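Local coordinates for protein ureidoglycolate hydrolase (PDB 4PXC) that hydrolyses (S)-ureidoglycolate to glyoxylate, ammonium and carbon dioxide with two manganese ions per subunit, in the breakdown of purine nucleotides, at residues Val224-Ala229 with His369-Ser374. The protein carries 1 engineered substitution. Numbering follows the deposited sequence.
Sequences VVTAIA and HKMMIS
A parallel beta ladder, interrupted by a beta bulge at T226, joins V224-A229 to the strand H369-S374. V224 uses both its polar backbone atoms: its N binds K370 O at 2.9 Å, and its O accepts M372 N at 3.0 Å from a donor lying well above the carbonyl plane. M372 O in turn takes T226 N at 2.8 Å. Regular pairing would next match S374 N to T226 O, but the backbone kinks at T226 (psi -20°), inserting one extra residue, and S374 N reaches A227 O instead, at 2.9 Å. A229 N then closes on S374 O at 3.0 Å, just past the extended run V224-I228.

In this M20-family hydrolase the ladder adds 369-374 to strand 222-239, whose other neighbours include 389-394, paired antiparallel. V224, M371, A227 and I373 share one face, where helix 352-364 packs on V224 and M371. Methionine suits this place because its flexible chain, bent at chi2 (-66°), lays SD alongside V224 CG1 at 3.8 Å. The T226 side chain crosses that of M371 at about a right angle, its CG2 touching M371 CB at 3.8 Å. Beyond the bulge A227 CB meets I373 CG2 at 4.0 Å.

V225, M372, I228 and S374 line the other face. There V225 and I228 meet strand 389-394, while M372 and S374 lie beside the substrate-binding residues E210 and H378. Serine is short enough for its hydroxyl, anti to the backbone N (chi1 176°), to hydrogen-bond O of the pocket residue A376 and, weakly, H378 NE2, while S374 CB rests on I228 CG1.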
loop_
_atom_site.group_PDB
_atom_site.type_symbol
_atom_site.label_atom_id
_atom_site.label_comp_id
_atom_site.label_asym_id
_atom_site.label_seq_id
_atom_site.Cartn_x
_atom_site.Cartn_y
_atom_site.Cartn_z
ATOM N N VAL A 224 -11.031 32.203 -19.391
ATOM C CA VAL A 224 -11.857 31.652 -20.462
ATOM C C VAL A 224 -11.064 30.514 -21.093
ATOM O O VAL A 224 -10.068 30.749 -21.794
ATOM C CB VAL A 224 -12.229 32.732 -21.513
ATOM C CG1 VAL A 224 -13.058 32.127 -22.635
ATOM C CG2 VAL A 224 -12.990 33.890 -20.842
ATOM N N VAL A 225 -11.475 29.275 -20.822
ATOM C CA VAL A 225 -10.685 28.115 -21.249
ATOM C C VAL A 225 -10.853 27.791 -22.731
ATOM O O VAL A 225 -11.974 27.594 -23.213
ATOM C CB VAL A 225 -11.009 26.865 -20.413
ATOM C CG1 VAL A 225 -10.235 25.667 -20.934
ATOM C CG2 VAL A 225 -10.673 27.129 -18.952
ATOM N N THR A 226 -9.737 27.723 -23.453
ATOM C CA THR A 226 -9.792 27.522 -24.899
ATOM C C THR A 226 -9.496 26.092 -25.313
ATOM O O THR A 226 -9.844 25.685 -26.430
ATOM C CB THR A 226 -8.803 28.446 -25.641
ATOM O OG1 THR A 226 -7.463 28.113 -25.260
ATOM C CG2 THR A 226 -9.076 29.913 -25.309
ATOM N N ALA A 227 -8.849 25.330 -24.431
ATOM C CA ALA A 227 -8.478 23.952 -24.755
ATOM C C ALA A 227 -8.173 23.180 -23.484
ATOM O O ALA A 227 -7.932 23.776 -22.435
ATOM C CB ALA A 227 -7.260 23.926 -25.697
ATOM N N ILE A 228 -8.172 21.856 -23.595
ATOM C CA ILE A 228 -7.868 20.968 -22.474
ATOM C C ILE A 228 -6.751 20.019 -22.903
ATOM O O ILE A 228 -6.847 19.400 -23.961
ATOM C CB ILE A 228 -9.124 20.145 -22.058
ATOM C CG1 ILE A 228 -10.245 21.085 -21.583
ATOM C CG2 ILE A 228 -8.782 19.141 -20.965
ATOM C CD1 ILE A 228 -11.610 20.402 -21.358
ATOM N N ALA A 229 -5.695 19.912 -22.096
ATOM C CA ALA A 229 -4.536 19.062 -22.413
ATOM C C ALA A 229 -4.895 17.587 -22.560
ATOM O O ALA A 229 -5.896 17.129 -22.010
ATOM C CB ALA A 229 -3.448 19.233 -21.348
ATOM N N HIS A 369 -10.386 39.170 -17.522
ATOM C CA HIS A 369 -10.278 37.784 -17.960
ATOM C C HIS A 369 -9.169 37.592 -18.968
ATOM O O HIS A 369 -8.688 38.554 -19.565
ATOM C CB HIS A 369 -11.612 37.322 -18.554
ATOM C CG HIS A 369 -12.129 38.214 -19.636
ATOM N ND1 HIS A 369 -11.864 37.993 -20.971
ATOM C CD2 HIS A 369 -12.879 39.343 -19.582
ATOM C CE1 HIS A 369 -12.441 38.935 -21.692
ATOM N NE2 HIS A 369 -13.063 39.766 -20.877
ATOM N N LYS A 370 -8.746 36.347 -19.142
ATOM C CA LYS A 370 -7.818 36.039 -20.212
ATOM C C LYS A 370 -8.153 34.675 -20.761
ATOM O O LYS A 370 -8.849 33.893 -20.113
ATOM C CB LYS A 370 -6.372 36.051 -19.711
ATOM C CG LYS A 370 -6.021 34.857 -18.841
ATOM C CD LYS A 370 -4.554 34.867 -18.435
ATOM C CE LYS A 370 -3.635 34.768 -19.634
ATOM N NZ LYS A 370 -2.227 34.598 -19.173
ATOM N N MET A 371 -7.656 34.396 -21.960
ATOM C CA MET A 371 -7.791 33.080 -22.564
ATOM C C MET A 371 -6.720 32.192 -21.966
ATOM O O MET A 371 -5.580 32.619 -21.797
ATOM C CB MET A 371 -7.553 33.180 -24.070
ATOM C CG MET A 371 -8.464 34.172 -24.757
ATOM S SD MET A 371 -10.170 33.608 -24.676
ATOM C CE MET A 371 -10.902 34.708 -25.899
ATOM N N MET A 372 -7.070 30.948 -21.653
ATOM C CA MET A 372 -6.067 30.034 -21.129
ATOM C C MET A 372 -6.451 28.579 -21.365
ATOM O O MET A 372 -7.588 28.264 -21.706
ATOM C CB MET A 372 -5.806 30.306 -19.643
ATOM C CG MET A 372 -7.037 30.225 -18.757
ATOM S SD MET A 372 -6.753 30.962 -17.132
ATOM C CE MET A 372 -5.358 30.010 -16.538
ATOM N N ILE A 373 -5.480 27.691 -21.204
ATOM C CA ILE A 373 -5.722 26.271 -21.406
ATOM C C ILE A 373 -5.853 25.574 -20.048
ATOM O O ILE A 373 -5.333 26.066 -19.037
ATOM C CB ILE A 373 -4.593 25.668 -22.269
ATOM C CG1 ILE A 373 -4.493 26.448 -23.586
ATOM C CG2 ILE A 373 -4.829 24.211 -22.562
ATOM C CD1 ILE A 373 -3.551 25.851 -24.587
ATOM N N SER A 374 -6.576 24.457 -20.012
ATOM C CA SER A 374 -6.643 23.637 -18.802
ATOM C C SER A 374 -5.558 22.581 -18.856
ATOM O O SER A 374 -5.422 21.907 -19.868
ATOM C CB SER A 374 -8.004 22.947 -18.711
ATOM O OG SER A 374 -8.047 22.081 -17.583
#